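Local coordinates for L-threonine-O-3-phosphate decarboxylase (Porphyromonas gingivalis, PDB 3FKD), which probably binds pyridoxal 5'-phosphate and uses it to decarboxylate L-threonine O-3-phosphate, at residues Q82-F87 against E103-M108; L93-S98 against D142-Q147. All coordinates share one frame; numbering follows the deposited sequence.

Contact 1: residues Q82-F87 against E103-M108; sequences QIAQAF and EDACRM
The backbone oxygen A105 O is the polar atom that helix 75-86 approaches most closely here: A84 CB comes to within 3.4 Å of A105 O, and no hydrogen bond runs between the segments. Beside it A84 CB and A105 CB touch at 3.7 Å, each methyl directed at the other helix. A84 CB also lies 4.1 Å from C106 N, so that the one methyl meets both a side chain and the backbone of the facing helix. With only methyl groups between them the backbones can come close, and A84 CA and C106 CA are 5.4 Å apart. C106 points away from helix 75-86 and packs on S92 and I94 of strand 91-96, so that helix 100-108 lies against this strand while its A105 side meets helix 75-86. The latter helix is running out here: F87 N bonds to A84 O at 3.1 Å and only weakly to I83 O. Y81, one helical turn before Q85, also touches A105 and M108. Q85 and M108 reach the second subunit, where Y109 OH of that subunit hydrogen-bonds Q85 NE2 and its F222 packs on M108. With no directional bond between the segments, the contact rests on van der Waals packing of small groups, consistent with the close approach of the two backbones.

Contact 2: residues L93-S98 against D142-Q147; sequences LIAIPS and DGRLLQ
L93-S98 runs as a strand through I96 and then turns at P97, whose preceding peptide bond is cis, whereas D142-Q147 has no regular structure and passes alongside with P97 CA and D142 CA 7.2 Å apart as the nearest pair. G143 has a positive phi of 77°, a backbone turn that suits glycine, between the two residues of the loop that touch the strand end. The turn after the strand is tied back on itself: S98 OG donates to A95 O at 2.7 Å, in the carbonyl plane and with a C=O...donor angle of 159°.

Across the segments no hydrogen bond forms and the contacts are van der Waals. P97 CD, the ring carbon bonded to the nitrogen, meets D142 OD2 at 3.8 Å, the two side chains crossing at about a right angle. That same carboxylate oxygen is hydrogen-bonded to S118 OG, which would help hold it beside the proline. Strand 91-96 lies parallel between strands 132-136 and 112-117 in the large mixed sheet of the aminotransferase class I and II fold; 93-98 takes in its C-terminal end, and 142-147 lies in the loop after strand 132-136. R144, with chi2 near -91°, presents the edge of its guanidinium to A95 CB, NH2 being 4.4 Å away. L146 CD1 lies over the centre of one guanidinium face, 4.2 Å above the plane, and R144 NH1 bonds weakly to S118 O. Further along, L146 N is bonded to N137 OD1 and Q147 occupies the N-cap of helix 148-157.

From the N terminus, helix 75-86 supplies 82-87, strand 91-96 then supplies 93-98, helix 100-108 gives 103-108, and the loop before helix 148-157 gives 142-147. Contact 1 closes a short loop of 15 intervening residues that holds strand 91-96, so the helices before and after that strand are brought together. Contact 2 closes a longer loop of 43 residues, spanning helix 100-108 and strands 112-117 and 132-136. Because the segments alternate along the chain, the two loops cross instead of nesting. They also meet in space: I94 CD1 lies 3.9 Å from E103 CA, so strand 91-96 of contact 2 packs against helix 100-108 of contact 1.

Contact 1: residues Q82-F87 against E103-M108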
loop_
_atom_site.group_PDB
_atom_site.type_symbol
_atom_site.label_atom_id
_atom_site.label_comp_id
_atom_site.label_asym_id
_atom_site.label_seq_id
_atom_site.Cartn_x
_atom_site.Cartn_y
_atom_site.Cartn_z
ATOM N N GLN A 82 -8.271 -3.505 -6.362
ATOM C CA GLN A 82 -7.764 -3.433 -7.711
ATOM C C GLN A 82 -8.617 -4.248 -8.692
ATOM O O GLN A 82 -8.695 -3.911 -9.878
ATOM C CB GLN A 82 -6.295 -3.843 -7.794
ATOM C CG GLN A 82 -5.491 -2.955 -8.760
ATOM C CD GLN A 82 -4.185 -3.582 -9.210
ATOM O OE1 GLN A 82 -3.323 -3.925 -8.397
ATOM N NE2 GLN A 82 -4.030 -3.735 -10.512
ATOM N N ILE A 83 -9.219 -5.335 -8.203
ATOM C CA ILE A 83 -10.072 -6.207 -9.024
ATOM C C ILE A 83 -11.421 -5.522 -9.323
ATOM O O ILE A 83 -11.855 -5.462 -10.470
ATOM C CB ILE A 83 -10.330 -7.567 -8.313
ATOM C CG1 ILE A 83 -9.054 -8.433 -8.249
ATOM C CG2 ILE A 83 -11.474 -8.333 -8.971
ATOM C CD1 ILE A 83 -9.302 -9.786 -7.571
ATOM N N ALA A 84 -12.066 -5.025 -8.272
ATOM C CA ALA A 84 -13.243 -4.166 -8.360
ATOM C C ALA A 84 -13.030 -3.054 -9.362
ATOM O O ALA A 84 -13.862 -2.876 -10.245
ATOM C CB ALA A 84 -13.568 -3.572 -7.020
ATOM N N GLN A 85 -11.907 -2.334 -9.229
ATOM C CA GLN A 85 -11.531 -1.250 -10.145
ATOM C C GLN A 85 -11.516 -1.667 -11.611
ATOM O O GLN A 85 -12.209 -1.039 -12.471
ATOM C CB GLN A 85 -10.197 -0.598 -9.755
ATOM C CG GLN A 85 -9.999 0.794 -10.334
ATOM C CD GLN A 85 -8.616 1.399 -10.049
ATOM O OE1 GLN A 85 -7.760 0.770 -9.425
ATOM N NE2 GLN A 85 -8.394 2.614 -10.528
ATOM N N ALA A 86 -10.746 -2.714 -11.904
ATOM C CA ALA A 86 -10.610 -3.204 -13.274
ATOM C C ALA A 86 -11.977 -3.539 -13.927
ATOM O O ALA A 86 -12.064 -3.661 -15.148
ATOM C CB ALA A 86 -9.683 -4.406 -13.325
ATOM N N PHE A 87 -13.026 -3.715 -13.111
ATOM C CA PHE A 87 -14.328 -4.140 -13.619
ATOM C C PHE A 87 -15.497 -3.282 -13.107
ATOM O O PHE A 87 -16.583 -3.812 -12.807
ATOM C CB PHE A 87 -14.534 -5.646 -13.358
ATOM C CG PHE A 87 -13.544 -6.508 -14.087
ATOM C CD1 PHE A 87 -12.295 -6.738 -13.562
ATOM C CD2 PHE A 87 -13.840 -7.019 -15.340
ATOM C CE1 PHE A 87 -11.377 -7.480 -14.253
ATOM C CE2 PHE A 87 -12.909 -7.760 -16.038
ATOM C CZ PHE A 87 -11.683 -8.000 -15.487
ATOM N N GLU A 103 -17.458 -6.011 -0.183
ATOM C CA GLU A 103 -18.520 -5.049 -0.395
ATOM C C GLU A 103 -17.964 -3.651 -0.693
ATOM O O GLU A 103 -18.333 -3.043 -1.691
ATOM C CB GLU A 103 -19.462 -4.989 0.794
ATOM C CG GLU A 103 -20.868 -4.577 0.419
ATOM C CD GLU A 103 -21.733 -4.177 1.630
ATOM O OE1 GLU A 103 -21.844 -4.964 2.600
ATOM O OE2 GLU A 103 -22.314 -3.058 1.599
ATOM N N ASP A 104 -17.084 -3.159 0.179
ATOM C CA ASP A 104 -16.574 -1.805 0.072
ATOM C C ASP A 104 -15.917 -1.614 -1.266
ATOM O O ASP A 104 -16.108 -0.584 -1.888
ATOM C CB ASP A 104 -15.582 -1.480 1.185
ATOM C CG ASP A 104 -16.198 -1.571 2.563
ATOM O OD1 ASP A 104 -17.436 -1.346 2.687
ATOM O OD2 ASP A 104 -15.452 -1.876 3.529
ATOM N N ALA A 105 -15.174 -2.623 -1.718
ATOM C CA ALA A 105 -14.545 -2.556 -3.040
ATOM C C ALA A 105 -15.559 -2.390 -4.159
ATOM O O ALA A 105 -15.429 -1.500 -5.005
ATOM C CB ALA A 105 -13.663 -3.773 -3.312
ATOM N N CYS A 106 -16.529 -3.290 -4.167
ATOM C CA CYS A 106 -17.570 -3.336 -5.168
ATOM C C CYS A 106 -18.363 -2.025 -5.198
ATOM O O CYS A 106 -18.824 -1.596 -6.249
ATOM C CB CYS A 106 -18.507 -4.505 -4.879
ATOM S SG CYS A 106 -17.974 -6.103 -5.555
ATOM N N ARG A 107 -18.550 -1.407 -4.039
ATOM C CA ARG A 107 -19.306 -0.171 -3.964
ATOM C C ARG A 107 -18.432 0.947 -4.526
ATOM O O ARG A 107 -18.840 1.675 -5.428
ATOM C CB ARG A 107 -19.754 0.138 -2.524
ATOM C CG ARG A 107 -20.202 1.599 -2.327
ATOM C CD ARG A 107 -20.384 1.989 -0.885
ATOM N NE ARG A 107 -19.103 1.907 -0.182
ATOM C CZ ARG A 107 -18.905 2.181 1.114
ATOM N NH1 ARG A 107 -19.913 2.592 1.885
ATOM N NH2 ARG A 107 -17.681 2.058 1.638
HETATM N N MSE A 108 -17.216 1.069 -4.004
HETATM C CA MSE A 108 -16.364 2.158 -4.426
HETATM C C MSE A 108 -16.320 2.186 -5.928
HETATM O O MSE A 108 -16.348 3.257 -6.530
HETATM C CB MSE A 108 -14.968 2.038 -3.835
HETATM C CG MSE A 108 -13.959 2.995 -4.428
HETATM SE SE MSE A 108 -12.243 2.788 -3.525
HETATM C CE MSE A 108 -11.087 3.622 -4.851
#

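Contact 2: residues L93-S98 against D142-Q147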
loop_
_atom_site.group_PDB
_atom_site.type_symbol
_atom_site.label_atom_id
_atom_site.label_comp_id
_atom_site.label_asym_id
_atom_site.label_seq_id
_atom_site.Cartn_x
_atom_site.Cartn_y
_atom_site.Cartn_z
ATOM N N LEU A 93 -22.254 -10.825 -7.020
ATOM C CA LEU A 93 -22.930 -11.641 -6.028
ATOM C C LEU A 93 -21.976 -11.838 -4.861
ATOM O O LEU A 93 -20.896 -12.395 -5.026
ATOM C CB LEU A 93 -23.293 -13.016 -6.632
ATOM C CG LEU A 93 -24.205 -13.987 -5.842
ATOM C CD1 LEU A 93 -25.513 -13.310 -5.436
ATOM C CD2 LEU A 93 -24.493 -15.270 -6.606
ATOM N N ILE A 94 -22.362 -11.380 -3.683
ATOM C CA ILE A 94 -21.527 -11.548 -2.510
ATOM C C ILE A 94 -22.253 -12.363 -1.399
ATOM O O ILE A 94 -23.333 -11.999 -0.956
ATOM C CB ILE A 94 -21.115 -10.176 -1.968
ATOM C CG1 ILE A 94 -20.380 -9.350 -3.050
ATOM C CG2 ILE A 94 -20.293 -10.329 -0.734
ATOM C CD1 ILE A 94 -20.041 -7.922 -2.639
ATOM N N ALA A 95 -21.673 -13.473 -0.961
ATOM C CA ALA A 95 -22.224 -14.186 0.179
ATOM C C ALA A 95 -21.986 -13.400 1.469
ATOM O O ALA A 95 -20.957 -12.789 1.631
ATOM C CB ALA A 95 -21.640 -15.568 0.276
ATOM N N ILE A 96 -22.966 -13.388 2.360
ATOM C CA ILE A 96 -22.837 -12.730 3.644
ATOM C C ILE A 96 -23.279 -13.683 4.773
ATOM O O ILE A 96 -24.027 -14.642 4.543
ATOM C CB ILE A 96 -23.698 -11.458 3.698
ATOM C CG1 ILE A 96 -25.073 -11.736 3.098
ATOM C CG2 ILE A 96 -23.042 -10.318 2.951
ATOM C CD1 ILE A 96 -26.160 -10.765 3.529
ATOM N N PRO A 97 -22.793 -13.454 6.000
ATOM C CA PRO A 97 -21.791 -12.420 6.261
ATOM C C PRO A 97 -20.451 -12.776 5.610
ATOM O O PRO A 97 -20.218 -13.952 5.255
ATOM C CB PRO A 97 -21.660 -12.417 7.785
ATOM C CG PRO A 97 -22.399 -13.641 8.282
ATOM C CD PRO A 97 -22.996 -14.374 7.132
ATOM N N SER A 98 -19.583 -11.770 5.471
ATOM C CA SER A 98 -18.244 -11.927 4.889
ATOM C C SER A 98 -17.380 -10.704 5.174
ATOM O O SER A 98 -17.869 -9.691 5.644
ATOM C CB SER A 98 -18.338 -12.163 3.389
ATOM O OG SER A 98 -19.165 -11.175 2.782
ATOM N N ASP A 142 -17.965 -16.749 9.625
ATOM C CA ASP A 142 -18.762 -17.979 9.744
ATOM C C ASP A 142 -17.989 -19.256 9.943
ATOM O O ASP A 142 -18.446 -20.179 10.609
ATOM C CB ASP A 142 -19.440 -18.205 8.393
ATOM C CG ASP A 142 -20.837 -17.860 8.430
ATOM O OD1 ASP A 142 -21.288 -17.623 9.564
ATOM O OD2 ASP A 142 -21.479 -17.798 7.364
ATOM N N GLY A 143 -16.873 -19.339 9.222
ATOM C CA GLY A 143 -16.127 -20.573 9.083
ATOM C C GLY A 143 -16.801 -21.498 8.095
ATOM O O GLY A 143 -16.502 -22.686 8.066
ATOM N N ARG A 144 -17.727 -20.983 7.302
ATOM C CA ARG A 144 -18.423 -21.834 6.350
ATOM C C ARG A 144 -17.401 -22.393 5.389
ATOM O O ARG A 144 -16.550 -21.679 4.921
ATOM C CB ARG A 144 -19.503 -21.055 5.609
ATOM C CG ARG A 144 -20.360 -21.901 4.701
ATOM C CD ARG A 144 -19.830 -22.000 3.257
ATOM N NE ARG A 144 -19.124 -20.796 2.780
ATOM C CZ ARG A 144 -19.670 -19.808 2.067
ATOM N NH1 ARG A 144 -20.961 -19.865 1.739
ATOM N NH2 ARG A 144 -18.925 -18.763 1.677
ATOM N N LEU A 145 -17.454 -23.683 5.114
ATOM C CA LEU A 145 -16.445 -24.296 4.259
ATOM C C LEU A 145 -17.130 -25.116 3.190
ATOM O O LEU A 145 -17.928 -26.004 3.492
ATOM C CB LEU A 145 -15.475 -25.171 5.072
ATOM C CG LEU A 145 -14.225 -25.746 4.346
ATOM C CD1 LEU A 145 -13.118 -24.746 4.263
ATOM C CD2 LEU A 145 -13.662 -27.039 5.016
ATOM N N LEU A 146 -16.818 -24.792 1.942
ATOM C CA LEU A 146 -17.258 -25.527 0.771
ATOM C C LEU A 146 -16.170 -26.530 0.397
ATOM O O LEU A 146 -14.973 -26.272 0.591
ATOM C CB LEU A 146 -17.451 -24.552 -0.386
ATOM C CG LEU A 146 -18.378 -23.410 -0.033
ATOM C CD1 LEU A 146 -18.432 -22.356 -1.155
ATOM C CD2 LEU A 146 -19.735 -24.008 0.255
ATOM N N GLN A 147 -16.589 -27.665 -0.150
ATOM C CA GLN A 147 -15.669 -28.701 -0.590
ATOM C C GLN A 147 -15.027 -28.254 -1.877
ATOM O O GLN A 147 -15.702 -27.725 -2.743
ATOM C CB GLN A 147 -16.433 -30.000 -0.849
ATOM C CG GLN A 147 -16.977 -30.666 0.388
ATOM C CD GLN A 147 -15.873 -31.003 1.333
ATOM O OE1 GLN A 147 -14.941 -31.724 0.970
ATOM N NE2 GLN A 147 -15.946 -30.475 2.555
#